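Local coordinates for Exo-beta-1,3-galactanase (Bifidobacterium bifidum, PDB 5FLW), which probably releases galactose units from the ends of beta-1,3-linked galactan chains, as a family 43 glycoside hydrolase, at residues Lys216-Thr221 and Ser228-Phe233; Leu199-Gly204 and Ile283-Gly288; Gly187-Thr192 and Asp242-Ile247; Gly159-Arg164 and Val176-Ala181. All coordinates share one frame; numbering follows the deposited sequence.

Contact 1: residues Lys216-Thr221 and Ser228-Phe233; sequences KYSTAT and SEWKLF
Ser218 is the hub of this antiparallel pairing, meeting the other segment with both of its side-chain atoms. Its CB sits over the centre of the Trp230 six-membered ring, 3.5 Å from the centroid and 14° off the ring normal, a CH-pi contact on one face of the indole. With OG anti to the backbone N (chi1 179°), the hydroxyl turns to Ser228 and donates to its carbonyl, Ser218 OG to Ser228 O 2.7 Å, arriving from above the carbonyl plane. Ser228 answers with a near-straight bond: Thr219 N reaches Ser228 OG at 3.1 Å with an angle of 168° at the hydrogen. The backbone closes this end through Ser228 N to Thr219 O, 2.9 Å. One step along, Tyr217 and Lys231 form a hydrogen-bonded pair, Tyr217 N to Lys231 O 2.9 Å and Lys231 N to Tyr217 O 3.0 Å, both in the plane of the accepting carbonyl. Tyr217 takes the crowded first torsion, which brings its ring across the partner segment, crossing Phe233 obliquely, CD1 3.7 Å from Phe233 CB, with Leu232 O at the ring edge. On the other side the extended Lys216 chain crosses Leu232, and a water joins Lys216 NZ to Trp230 O. Farther out, Trp202 meets Trp230 edge-to-face, Thr182 OG1 accepts from the Trp230 backbone N, and Ala290 N is hydrogen-bonded to Tyr217 OH, fixing the phenol. The pairing is the outer beta hairpin of a four-stranded antiparallel blade, as in the five-bladed beta-propeller of family 43 enzymes.

Contact 2: residues Leu199-Gly204 and Ile283-Gly288; sequences LYYWFG and ISIADG
Ile285 fills the middle of the contact, sending its two branches to two different rings. CG2, anti to the backbone N, rests over one face of Tyr201, 3.6 Å from the ring centroid and 15° off the normal, displaced toward the rim on the side of CZ and CE2. CD1, at the end of the extended CG1 branch, turns instead to Phe203 and touches its CZ at 4.0 Å. Ile283, two residues earlier on the same side of its strand, comes tip to tip with the same phenyl group, CD1 to Phe203 CE2 3.9 Å. Both rings have CG anti to the carbonyl carbon, so they project side by side from strand 199-204 into the aliphatic layer. Val248 and Phe261 add to this layer from the inner strands of the Ile285 sheet, while Phe233 meets Phe203 edge-to-face. The strands are not sheet neighbours: their axes stay 9.8 Å apart at closest and run 146° apart in direction, so two sheets pack face against face and the side chains span the gap. Toward the end of the second segment the chain turns at Asp287 and Gly288. There Leu199 CD2 lies against Gly288 CA at 3.5 Å, and the Tyr201 phenol reaches past the isoleucine to accept a bond from the turn, Gly288 N to Tyr201 OH 2.7 Å. The tyrosine thus works twice, its ring face in the apolar interface between blades and its hydroxyl at the turn, which implies mainly apolar packing, with one hydrogen bond satisfying a turn N-H at its margin.

Contact 3: residues Gly187-Thr192 and Asp242-Ile247; sequences GLESPT and DSQVDI
The two flat groups here, the Glu189 carboxylate and the Gln244 carboxamide, do not stack: their planes stand 68° apart and the chains cross at about a right angle. Gln244 NE2 lies beside the acid rather than bonded to it, 3.7 Å from Glu189 CG and 3.6 Å from Glu189 OE2. The amide is turned by other partners, with OE1 taking the Trp268 NE1 hydrogen and NE2 donating to Ser205 OG. The segments lead into the innermost strands of two adjoining sheets of a beta-propeller, with directions 29° apart, and meet close to the centre of the molecule, the region where family 43 enzymes keep their active site. Ser190 sits where its chain turns a corner, and its positive backbone angles swing the side chain toward the other strand. Its hydroxyl donates to a carbonyl in the carbonyl's own plane, Ser190 OG to Val245 O 2.7 Å, and is also hydrogen-bonded to Ser205 OG. Val245 CG1 lies beside the same hydroxyl, while its CG2 meets Thr192 CG2 at 4.0 Å. Thr192 OG1 lies 3.6 Å from Ile247 CA, the two side chains crossing at about a right angle. Asp246 and Ile247 are set together against the single Ile264, a classic beta bulge; Asp246 points away from Ser190 and forms a salt bridge with Arg83. Packing of the segments buries Ser190 O, for which the model holds no partner. Between the strands a single water lies 2.8 Å from Pro191 O and 2.7 Å from Asp246 O, with further acceptors competing for its protons.

Contact 4: residues Gly159-Arg164 and Val176-Ala181; sequences GTHIYR and VACERA
Val176 opens the second segment with its nitrogen nearly on the C=O axis of Ile162, though the bond is bent at the hydrogen (135°), Val176 N to Ile162 O 2.8 Å. The next residue shares that acceptor, Ala177 N to Ile162 O being a weak bond of 3.3 Å, so Val176 and Ala177 together oppose the single Ile162: a classic beta bulge. Val176 CB packs against Ile162 CG2, and its CG2 branch touches Arg164 CB at 3.8 Å. Ala177 returns a bond through its carbonyl, Ile162 N to Ala177 O 2.9 Å. Cys178 follows in a non-hydrogen-bonded pair with His161. With SG anti to the backbone N, the sulfur stands over the centre of the imidazole, 3.6 Å from its centroid and 14° off the normal. Tyr163 OH lies over the centre of the opposite face, 3.1 Å above the ring plane, so the ring is sandwiched. Its rotation is fixed at the edges too: Asp175 OD1 is hydrogen-bonded to ND1 and Asp155 OD2 to NE2, and two acidic partners would favour a doubly protonated, positively charged ring. Glu179 forms the next hydrogen-bonded pair, with Thr160, Thr160 N to Glu179 O 2.9 Å at an almost straight 175°, matched by a bond of similar length in return. Gly159 CA lies close to Glu179 O and Arg180 CG; a side chain there would clash with that oxygen, and the backbone angles by themselves call for glycine. The pairing, third strand to outermost in a four-stranded antiparallel sheet, is a bulged beta hairpin at the outer edge of one propeller blade.

Contact 3 lies deepest, about 8 Å from the centre of the chain, where innermost strands of two blades meet; the centres of the other three sit about 15 to 17 Å out. Contacts 3 and 4 are buried, 1 and 2 only partly. Contacts 1 and 4 are hairpins within single blades, built on backbone bonds, and differ in detail: contact 4 carries a bulge, contact 1 adds serine side-chain bonds. Contacts 2 and 3 join the same two blades, the former by aromatic and aliphatic packing, the latter by one serine hydroxyl, a shared water and small side chains. Strand 199-205 pairs with strands of contacts 1 and 3, while its Trp202 packs against contact 4.

Contact 1: residues Lys216-Thr221 and Ser228-Phe233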
loop_
_atom_site.group_PDB
_atom_site.type_symbol
_atom_site.label_atom_id
_atom_site.label_comp_id
_atom_site.label_asym_id
_atom_site.label_seq_id
_atom_site.Cartn_x
_atom_site.Cartn_y
_atom_site.Cartn_z
ATOM N N LYS A 216 2.580 13.691 2.801
ATOM C CA LYS A 216 2.073 14.701 1.875
ATOM C C LYS A 216 1.297 14.069 0.722
ATOM O O LYS A 216 1.353 12.850 0.479
ATOM C CB LYS A 216 3.212 15.564 1.310
ATOM C CG LYS A 216 4.146 16.120 2.334
ATOM C CD LYS A 216 5.101 17.126 1.699
ATOM C CE LYS A 216 5.926 17.821 2.753
ATOM N NZ LYS A 216 6.943 18.747 2.177
ATOM N N TYR A 217 0.586 14.936 -0.017
ATOM C CA TYR A 217 -0.160 14.515 -1.197
ATOM C C TYR A 217 -0.000 15.513 -2.347
ATOM O O TYR A 217 0.326 16.699 -2.156
ATOM C CB TYR A 217 -1.643 14.254 -0.880
ATOM C CG TYR A 217 -2.459 15.521 -0.693
ATOM C CD1 TYR A 217 -2.319 16.298 0.464
ATOM C CD2 TYR A 217 -3.350 15.955 -1.671
ATOM C CE1 TYR A 217 -3.044 17.476 0.651
ATOM C CE2 TYR A 217 -4.090 17.143 -1.500
ATOM C CZ TYR A 217 -3.937 17.893 -0.336
ATOM O OH TYR A 217 -4.677 19.053 -0.161
ATOM N N SER A 218 -0.259 15.009 -3.557
ATOM C CA SER A 218 -0.248 15.792 -4.784
ATOM C C SER A 218 -1.467 15.388 -5.603
ATOM O O SER A 218 -1.994 14.284 -5.437
ATOM C CB SER A 218 1.056 15.545 -5.557
ATOM O OG SER A 218 1.112 16.254 -6.768
ATOM N N THR A 219 -1.934 16.300 -6.472
ATOM C CA THR A 219 -3.097 16.044 -7.327
ATOM C C THR A 219 -2.748 16.301 -8.794
ATOM O O THR A 219 -1.805 17.035 -9.118
ATOM C CB THR A 219 -4.331 16.898 -6.947
ATOM O OG1 THR A 219 -4.018 18.280 -7.125
ATOM C CG2 THR A 219 -4.698 16.680 -5.492
ATOM N N ALA A 220 -3.519 15.662 -9.679
ATOM C CA ALA A 220 -3.360 15.824 -11.120
ATOM C C ALA A 220 -4.642 15.357 -11.790
ATOM O O ALA A 220 -5.397 14.557 -11.230
ATOM C CB ALA A 220 -2.142 15.058 -11.660
ATOM N N THR A 221 -4.889 15.885 -12.992
ATOM C CA THR A 221 -6.008 15.455 -13.818
ATOM C C THR A 221 -5.603 14.404 -14.844
ATOM O O THR A 221 -6.465 13.853 -15.542
ATOM C CB THR A 221 -6.622 16.674 -14.524
ATOM O OG1 THR A 221 -5.635 17.249 -15.383
ATOM C CG2 THR A 221 -7.008 17.739 -13.516
ATOM N N SER A 228 0.709 18.485 -8.939
ATOM C CA SER A 228 0.736 19.722 -8.175
ATOM C C SER A 228 1.828 19.672 -7.102
ATOM O O SER A 228 2.444 18.633 -6.835
ATOM C CB SER A 228 -0.621 19.962 -7.510
ATOM O OG SER A 228 -0.786 19.126 -6.376
ATOM N N GLU A 229 2.060 20.829 -6.478
ATOM C CA GLU A 229 2.913 20.918 -5.298
ATOM C C GLU A 229 2.489 19.866 -4.264
ATOM O O GLU A 229 1.298 19.592 -4.098
ATOM C CB GLU A 229 2.723 22.322 -4.711
ATOM C CG GLU A 229 3.301 22.506 -3.333
ATOM C CD GLU A 229 2.880 23.823 -2.659
ATOM O OE1 GLU A 229 1.781 24.352 -2.960
ATOM O OE2 GLU A 229 3.644 24.328 -1.812
ATOM N N TRP A 230 3.452 19.308 -3.548
ATOM C CA TRP A 230 3.133 18.331 -2.517
ATOM C C TRP A 230 2.826 19.079 -1.220
ATOM O O TRP A 230 3.630 19.881 -0.758
ATOM C CB TRP A 230 4.280 17.336 -2.336
ATOM C CG TRP A 230 4.426 16.423 -3.516
ATOM C CD1 TRP A 230 5.010 16.717 -4.713
ATOM C CD2 TRP A 230 3.957 15.075 -3.623
ATOM N NE1 TRP A 230 4.937 15.638 -5.553
ATOM C CE2 TRP A 230 4.297 14.614 -4.907
ATOM C CE3 TRP A 230 3.286 14.211 -2.754
ATOM C CZ2 TRP A 230 3.990 13.327 -5.343
ATOM C CZ3 TRP A 230 2.983 12.938 -3.189
ATOM C CH2 TRP A 230 3.334 12.508 -4.470
ATOM N N LYS A 231 1.783 18.828 -0.542
ATOM C CA LYS A 231 1.175 19.488 0.607
ATOM C C LYS A 231 0.865 18.524 1.736
ATOM O O LYS A 231 0.696 17.331 1.530
ATOM C CB LYS A 231 -0.133 20.162 0.199
ATOM C CG LYS A 231 0.017 21.333 -0.749
ATOM C CD LYS A 231 -1.341 21.907 -1.104
ATOM C CE LYS A 231 -1.210 23.098 -2.036
ATOM N NZ LYS A 231 -2.539 23.648 -2.404
ATOM N N LEU A 232 0.921 18.931 2.903
ATOM C CA LEU A 232 0.594 18.094 4.037
ATOM C C LEU A 232 -0.906 17.865 4.095
ATOM O O LEU A 232 -1.679 18.762 3.788
ATOM C CB LEU A 232 0.985 18.822 5.330
ATOM C CG LEU A 232 2.333 18.606 6.020
ATOM C CD1 LEU A 232 3.469 19.171 5.192
ATOM C CD2 LEU A 232 2.332 19.235 7.406
ATOM N N PHE A 233 -1.324 16.667 4.485
ATOM C CA PHE A 233 -2.748 16.401 4.721
ATOM C C PHE A 233 -3.164 16.284 6.189
ATOM O O PHE A 233 -4.365 16.359 6.481
ATOM C CB PHE A 233 -3.287 15.203 3.907
ATOM C CG PHE A 233 -2.512 13.920 4.085
ATOM C CD1 PHE A 233 -1.394 13.640 3.299
ATOM C CD2 PHE A 233 -2.911 12.986 5.033
ATOM C CE1 PHE A 233 -0.669 12.450 3.464
ATOM C CE2 PHE A 233 -2.188 11.775 5.213
ATOM C CZ PHE A 233 -1.074 11.519 4.421
HETATM O O HOH W 1 4.773 20.908 1.912
HETATM O O HOH W 2 -1.337 18.880 -2.861
HETATM O O HOH W 3 -3.988 20.576 2.044
HETATM O O HOH W 4 -4.973 21.767 -1.993
#

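Contact 2: residues Leu199-Gly204 and Ile283-Gly288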
loop_
_atom_site.group_PDB
_atom_site.type_symbol
_atom_site.label_atom_id
_atom_site.label_comp_id
_atom_site.label_asym_id
_atom_site.label_seq_id
_atom_site.Cartn_x
_atom_site.Cartn_y
_atom_site.Cartn_z
ATOM N N LEU A 199 -10.146 13.871 -10.557
ATOM C CA LEU A 199 -8.869 14.322 -10.008
ATOM C C LEU A 199 -8.219 13.161 -9.259
ATOM O O LEU A 199 -8.872 12.515 -8.431
ATOM C CB LEU A 199 -9.064 15.490 -9.039
ATOM C CG LEU A 199 -7.809 16.250 -8.625
ATOM C CD1 LEU A 199 -7.290 17.058 -9.803
ATOM C CD2 LEU A 199 -8.071 17.144 -7.450
ATOM N N TYR A 200 -6.936 12.904 -9.550
ATOM C CA TYR A 200 -6.155 11.881 -8.849
ATOM C C TYR A 200 -5.484 12.498 -7.627
ATOM O O TYR A 200 -4.973 13.621 -7.684
ATOM C CB TYR A 200 -5.066 11.322 -9.769
ATOM C CG TYR A 200 -5.579 10.699 -11.054
ATOM C CD1 TYR A 200 -6.033 9.382 -11.074
ATOM C CD2 TYR A 200 -5.611 11.434 -12.254
ATOM C CE1 TYR A 200 -6.500 8.808 -12.244
ATOM C CE2 TYR A 200 -6.079 10.867 -13.431
ATOM C CZ TYR A 200 -6.530 9.552 -13.421
ATOM O OH TYR A 200 -6.994 8.967 -14.587
ATOM N N TYR A 201 -5.501 11.767 -6.518
ATOM C CA TYR A 201 -4.834 12.182 -5.289
ATOM C C TYR A 201 -3.797 11.111 -4.967
ATOM O O TYR A 201 -4.138 9.934 -4.869
ATOM C CB TYR A 201 -5.817 12.318 -4.115
ATOM C CG TYR A 201 -6.924 13.380 -4.270
ATOM C CD1 TYR A 201 -7.942 13.229 -5.211
ATOM C CD2 TYR A 201 -6.970 14.496 -3.424
ATOM C CE1 TYR A 201 -8.963 14.186 -5.342
ATOM C CE2 TYR A 201 -7.976 15.454 -3.537
ATOM C CZ TYR A 201 -8.971 15.299 -4.500
ATOM O OH TYR A 201 -9.989 16.242 -4.609
ATOM N N TRP A 202 -2.540 11.532 -4.813
ATOM C CA TRP A 202 -1.391 10.658 -4.606
ATOM C C TRP A 202 -0.757 11.032 -3.270
ATOM O O TRP A 202 -0.278 12.161 -3.102
ATOM C CB TRP A 202 -0.409 10.893 -5.761
ATOM C CG TRP A 202 0.878 10.117 -5.799
ATOM C CD1 TRP A 202 1.369 9.236 -4.864
ATOM C CD2 TRP A 202 1.865 10.175 -6.848
ATOM N NE1 TRP A 202 2.596 8.744 -5.273
ATOM C CE2 TRP A 202 2.918 9.299 -6.488
ATOM C CE3 TRP A 202 1.950 10.873 -8.066
ATOM C CZ2 TRP A 202 4.057 9.124 -7.297
ATOM C CZ3 TRP A 202 3.073 10.685 -8.878
ATOM C CH2 TRP A 202 4.106 9.804 -8.492
ATOM N N PHE A 203 -0.741 10.081 -2.330
ATOM C CA PHE A 203 -0.192 10.267 -0.992
ATOM C C PHE A 203 1.120 9.500 -0.853
ATOM O O PHE A 203 1.303 8.446 -1.470
ATOM C CB PHE A 203 -1.168 9.746 0.076
ATOM C CG PHE A 203 -2.534 10.376 0.012
ATOM C CD1 PHE A 203 -3.469 9.972 -0.939
ATOM C CD2 PHE A 203 -2.893 11.378 0.904
ATOM C CE1 PHE A 203 -4.744 10.577 -0.993
ATOM C CE2 PHE A 203 -4.169 11.979 0.854
ATOM C CZ PHE A 203 -5.082 11.568 -0.090
ATOM N N GLY A 204 2.018 10.015 -0.002
ATOM C CA GLY A 204 3.243 9.303 0.319
ATOM C C GLY A 204 3.902 9.864 1.565
ATOM O O GLY A 204 3.455 10.865 2.137
ATOM N N ILE A 283 -10.652 10.006 6.240
ATOM C CA ILE A 283 -9.901 11.109 5.652
ATOM C C ILE A 283 -10.839 11.868 4.721
ATOM O O ILE A 283 -11.588 11.256 3.952
ATOM C CB ILE A 283 -8.599 10.631 4.969
ATOM C CG1 ILE A 283 -7.737 11.827 4.522
ATOM C CG2 ILE A 283 -8.890 9.707 3.806
ATOM C CD1 ILE A 283 -6.341 11.472 4.048
ATOM N N SER A 284 -10.855 13.189 4.845
ATOM C CA SER A 284 -11.740 14.024 4.049
ATOM C C SER A 284 -11.042 14.427 2.746
ATOM O O SER A 284 -9.892 14.888 2.763
ATOM C CB SER A 284 -12.176 15.239 4.866
ATOM O OG SER A 284 -12.497 16.301 4.002
ATOM N N ILE A 285 -11.733 14.229 1.617
ATOM C CA ILE A 285 -11.185 14.463 0.279
ATOM C C ILE A 285 -12.246 15.148 -0.567
ATOM O O ILE A 285 -13.311 14.571 -0.810
ATOM C CB ILE A 285 -10.719 13.145 -0.375
ATOM C CG1 ILE A 285 -9.627 12.485 0.494
ATOM C CG2 ILE A 285 -10.318 13.352 -1.832
ATOM C CD1 ILE A 285 -9.070 11.252 -0.084
ATOM N N ALA A 286 -11.977 16.386 -0.987
ATOM C CA ALA A 286 -12.927 17.164 -1.774
ATOM C C ALA A 286 -12.198 18.341 -2.403
ATOM O O ALA A 286 -11.396 19.002 -1.725
ATOM C CB ALA A 286 -14.085 17.655 -0.890
ATOM N N ASP A 287 -12.435 18.566 -3.710
ATOM C CA ASP A 287 -11.989 19.775 -4.428
ATOM C C ASP A 287 -10.478 20.002 -4.346
ATOM O O ASP A 287 -10.013 21.126 -4.169
ATOM C CB ASP A 287 -12.757 21.031 -3.992
ATOM C CG ASP A 287 -14.254 20.810 -3.949
ATOM O OD1 ASP A 287 -14.815 20.368 -4.980
ATOM O OD2 ASP A 287 -14.866 21.074 -2.890
ATOM N N GLY A 288 -9.706 18.926 -4.473
ATOM C CA GLY A 288 -8.264 19.041 -4.466
ATOM C C GLY A 288 -7.650 19.140 -3.098
ATOM O O GLY A 288 -6.423 19.285 -2.992
#

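Contact 3: residues Gly187-Thr192 and Asp242-Ile247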
loop_
_atom_site.group_PDB
_atom_site.type_symbol
_atom_site.label_atom_id
_atom_site.label_comp_id
_atom_site.label_asym_id
_atom_site.label_seq_id
_atom_site.Cartn_x
_atom_site.Cartn_y
_atom_site.Cartn_z
ATOM N N GLY A 187 11.385 10.960 -4.578
ATOM C CA GLY A 187 9.964 10.740 -4.455
ATOM C C GLY A 187 9.626 10.356 -3.022
ATOM O O GLY A 187 10.498 10.098 -2.189
ATOM N N LEU A 188 8.339 10.294 -2.734
ATOM C CA LEU A 188 7.894 9.898 -1.415
ATOM C C LEU A 188 7.651 8.395 -1.463
ATOM O O LEU A 188 7.310 7.855 -2.513
ATOM C CB LEU A 188 6.610 10.638 -1.042
ATOM C CG LEU A 188 6.715 12.162 -0.924
ATOM C CD1 LEU A 188 5.497 12.730 -0.214
ATOM C CD2 LEU A 188 7.993 12.558 -0.204
ATOM N N GLU A 189 7.837 7.843 -0.280
ATOM C CA GLU A 189 7.642 6.399 -0.367
ATOM C C GLU A 189 6.226 5.979 0.035
ATOM O O GLU A 189 5.349 6.825 0.169
ATOM C CB GLU A 189 8.742 5.606 0.342
ATOM C CG GLU A 189 8.841 5.823 1.831
ATOM C CD GLU A 189 10.027 5.099 2.445
ATOM O OE1 GLU A 189 10.577 4.171 1.818
ATOM O OE2 GLU A 189 10.399 5.457 3.569
ATOM N N SER A 190 5.917 4.633 0.327
ATOM C CA SER A 190 4.592 4.113 0.687
ATOM C C SER A 190 3.485 4.812 -0.108
ATOM O O SER A 190 2.580 5.403 0.466
ATOM C CB SER A 190 4.338 4.172 2.202
ATOM O OG SER A 190 4.225 5.496 2.687
ATOM N N PRO A 191 3.555 4.727 -1.434
ATOM C CA PRO A 191 2.568 5.433 -2.263
ATOM C C PRO A 191 1.184 4.792 -2.240
ATOM O O PRO A 191 1.036 3.559 -2.169
ATOM C CB PRO A 191 3.176 5.333 -3.676
ATOM C CG PRO A 191 3.981 4.061 -3.636
ATOM C CD PRO A 191 4.602 4.077 -2.251
ATOM N N THR A 192 0.170 5.661 -2.382
ATOM C CA THR A 192 -1.214 5.244 -2.575
ATOM C C THR A 192 -1.929 6.332 -3.383
ATOM O O THR A 192 -1.648 7.522 -3.198
ATOM C CB THR A 192 -1.893 4.945 -1.215
ATOM O OG1 THR A 192 -3.263 4.563 -1.425
ATOM C CG2 THR A 192 -1.798 6.128 -0.263
ATOM N N ASP A 242 1.587 10.159 14.074
ATOM C CA ASP A 242 2.647 9.203 14.385
ATOM C C ASP A 242 2.454 7.884 13.634
ATOM O O ASP A 242 2.375 6.802 14.222
ATOM C CB ASP A 242 2.809 8.999 15.897
ATOM C CG ASP A 242 4.036 8.159 16.247
ATOM O OD1 ASP A 242 4.987 8.097 15.438
ATOM O OD2 ASP A 242 4.042 7.559 17.349
ATOM N N SER A 243 2.327 7.991 12.309
ATOM C CA SER A 243 2.183 6.813 11.469
ATOM C C SER A 243 2.837 7.090 10.125
ATOM O O SER A 243 3.238 8.219 9.825
ATOM C CB SER A 243 0.701 6.410 11.276
ATOM O OG SER A 243 0.031 7.251 10.339
ATOM N N GLN A 244 2.914 6.045 9.306
ATOM C CA GLN A 244 3.371 6.145 7.925
ATOM C C GLN A 244 2.220 5.711 7.022
ATOM O O GLN A 244 1.761 4.565 7.115
ATOM C CB GLN A 244 4.588 5.242 7.674
ATOM C CG GLN A 244 5.104 5.377 6.224
ATOM C CD GLN A 244 6.253 4.434 5.887
ATOM O OE1 GLN A 244 6.385 3.370 6.493
ATOM N NE2 GLN A 244 7.100 4.833 4.922
ATOM N N VAL A 245 1.754 6.627 6.152
ATOM C CA VAL A 245 0.627 6.309 5.274
ATOM C C VAL A 245 0.891 4.987 4.566
ATOM O O VAL A 245 1.998 4.713 4.080
ATOM C CB VAL A 245 0.317 7.441 4.271
ATOM C CG1 VAL A 245 1.483 7.681 3.302
ATOM C CG2 VAL A 245 -0.954 7.118 3.476
ATOM N N ASP A 246 -0.125 4.141 4.559
ATOM C CA ASP A 246 -0.058 2.902 3.810
ATOM C C ASP A 246 -1.031 2.882 2.654
ATOM O O ASP A 246 -0.657 2.509 1.541
ATOM C CB ASP A 246 -0.352 1.696 4.696
ATOM C CG ASP A 246 -0.347 0.431 3.893
ATOM O OD1 ASP A 246 0.776 -0.032 3.595
ATOM O OD2 ASP A 246 -1.453 -0.040 3.502
ATOM N N ILE A 247 -2.284 3.258 2.906
ATOM C CA ILE A 247 -3.318 3.182 1.879
ATOM C C ILE A 247 -4.442 4.148 2.230
ATOM O O ILE A 247 -4.708 4.415 3.408
ATOM C CB ILE A 247 -3.815 1.724 1.705
ATOM C CG1 ILE A 247 -4.642 1.572 0.418
ATOM C CG2 ILE A 247 -4.551 1.229 2.976
ATOM C CD1 ILE A 247 -4.756 0.133 -0.048
HETATM O O HOH W 5 -0.638 1.598 -1.037
#

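Contact 4: residues Gly159-Arg164 and Val176-Ala181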
loop_
_atom_site.group_PDB
_atom_site.type_symbol
_atom_site.label_atom_id
_atom_site.label_comp_id
_atom_site.label_asym_id
_atom_site.label_seq_id
_atom_site.Cartn_x
_atom_site.Cartn_y
_atom_site.Cartn_z
ATOM N N GLY A 159 12.957 9.053 -8.404
ATOM C CA GLY A 159 11.699 9.552 -7.914
ATOM C C GLY A 159 10.754 8.389 -7.767
ATOM O O GLY A 159 11.151 7.226 -7.863
ATOM N N THR A 160 9.478 8.692 -7.523
ATOM C CA THR A 160 8.482 7.637 -7.407
ATOM C C THR A 160 7.706 7.556 -8.721
ATOM O O THR A 160 7.164 8.571 -9.195
ATOM C CB THR A 160 7.603 7.842 -6.177
ATOM O OG1 THR A 160 8.464 7.815 -5.026
ATOM C CG2 THR A 160 6.541 6.741 -6.056
ATOM N N HIS A 161 7.731 6.360 -9.336
ATOM C CA HIS A 161 7.125 6.121 -10.637
ATOM C C HIS A 161 5.658 5.750 -10.492
ATOM O O HIS A 161 5.248 5.101 -9.523
ATOM C CB HIS A 161 7.785 4.941 -11.361
ATOM C CG HIS A 161 9.245 5.119 -11.642
ATOM N ND1 HIS A 161 9.727 5.501 -12.875
ATOM C CD2 HIS A 161 10.330 4.938 -10.853
ATOM C CE1 HIS A 161 11.049 5.552 -12.834
ATOM N NE2 HIS A 161 11.440 5.229 -11.614
ATOM N N ILE A 162 4.886 6.104 -11.513
ATOM C CA ILE A 162 3.634 5.437 -11.853
ATOM C C ILE A 162 3.932 4.634 -13.111
ATOM O O ILE A 162 4.282 5.209 -14.151
ATOM C CB ILE A 162 2.494 6.437 -12.109
ATOM C CG1 ILE A 162 2.245 7.322 -10.868
ATOM C CG2 ILE A 162 1.237 5.686 -12.553
ATOM C CD1 ILE A 162 1.213 8.418 -11.051
ATOM N N TYR A 163 3.858 3.305 -13.008
ATOM C CA TYR A 163 4.113 2.403 -14.124
ATOM C C TYR A 163 2.794 1.804 -14.601
ATOM O O TYR A 163 2.018 1.294 -13.784
ATOM C CB TYR A 163 4.987 1.249 -13.656
ATOM C CG TYR A 163 6.438 1.565 -13.384
ATOM C CD1 TYR A 163 7.233 2.218 -14.343
ATOM C CD2 TYR A 163 7.041 1.140 -12.196
ATOM C CE1 TYR A 163 8.591 2.462 -14.092
ATOM C CE2 TYR A 163 8.378 1.391 -11.938
ATOM C CZ TYR A 163 9.146 2.037 -12.885
ATOM O OH TYR A 163 10.463 2.281 -12.623
ATOM N N ARG A 164 2.553 1.828 -15.909
ATOM C CA ARG A 164 1.363 1.187 -16.457
ATOM C C ARG A 164 1.656 -0.285 -16.745
ATOM O O ARG A 164 2.701 -0.616 -17.310
ATOM C CB ARG A 164 0.850 1.892 -17.713
ATOM C CG ARG A 164 -0.475 1.329 -18.255
ATOM C CD ARG A 164 -1.102 2.236 -19.293
ATOM N NE ARG A 164 -0.171 2.549 -20.386
ATOM C CZ ARG A 164 -0.107 1.900 -21.551
ATOM N NH1 ARG A 164 -0.937 0.888 -21.797
ATOM N NH2 ARG A 164 0.774 2.273 -22.488
ATOM N N VAL A 176 4.881 6.043 -16.712
ATOM C CA VAL A 176 3.853 7.074 -16.903
ATOM C C VAL A 176 4.303 8.402 -16.303
ATOM O O VAL A 176 4.094 9.480 -16.892
ATOM C CB VAL A 176 2.515 6.609 -16.284
ATOM C CG1 VAL A 176 1.498 7.746 -16.231
ATOM C CG2 VAL A 176 1.949 5.447 -17.042
ATOM N N ALA A 177 4.896 8.344 -15.108
ATOM C CA ALA A 177 5.343 9.515 -14.368
ATOM C C ALA A 177 6.455 9.078 -13.426
ATOM O O ALA A 177 6.530 7.910 -13.026
ATOM C CB ALA A 177 4.200 10.153 -13.551
ATOM N N CYS A 178 7.331 10.033 -13.095
ATOM C CA CYS A 178 8.352 9.787 -12.086
ATOM C C CYS A 178 8.536 11.106 -11.342
ATOM O O CYS A 178 9.087 12.063 -11.902
ATOM C CB CYS A 178 9.653 9.291 -12.716
ATOM S SG CYS A 178 10.870 8.804 -11.462
ATOM N N GLU A 179 8.034 11.168 -10.108
ATOM C CA GLU A 179 7.932 12.431 -9.393
ATOM C C GLU A 179 8.803 12.450 -8.149
ATOM O O GLU A 179 8.807 11.496 -7.348
ATOM C CB GLU A 179 6.466 12.760 -8.991
ATOM C CG GLU A 179 5.528 12.816 -10.200
ATOM C CD GLU A 179 5.811 14.026 -11.092
ATOM O OE1 GLU A 179 6.223 15.090 -10.564
ATOM O OE2 GLU A 179 5.604 13.920 -12.331
ATOM N N ARG A 180 9.486 13.578 -7.963
ATOM C CA ARG A 180 10.118 13.913 -6.697
ATOM C C ARG A 180 9.208 14.897 -5.982
ATOM O O ARG A 180 8.502 15.683 -6.622
ATOM C CB ARG A 180 11.504 14.533 -6.906
ATOM C CG ARG A 180 12.578 13.544 -7.362
ATOM C CD ARG A 180 13.865 14.287 -7.624
ATOM N NE ARG A 180 15.019 13.412 -7.771
ATOM C CZ ARG A 180 15.628 13.150 -8.922
ATOM N NH1 ARG A 180 15.184 13.684 -10.046
ATOM N NH2 ARG A 180 16.684 12.343 -8.953
ATOM N N ALA A 181 9.181 14.803 -4.655
ATOM C CA ALA A 181 8.388 15.742 -3.886
ATOM C C ALA A 181 8.974 17.148 -4.017
ATOM O O ALA A 181 10.158 17.346 -4.341
ATOM C CB ALA A 181 8.281 15.326 -2.414
#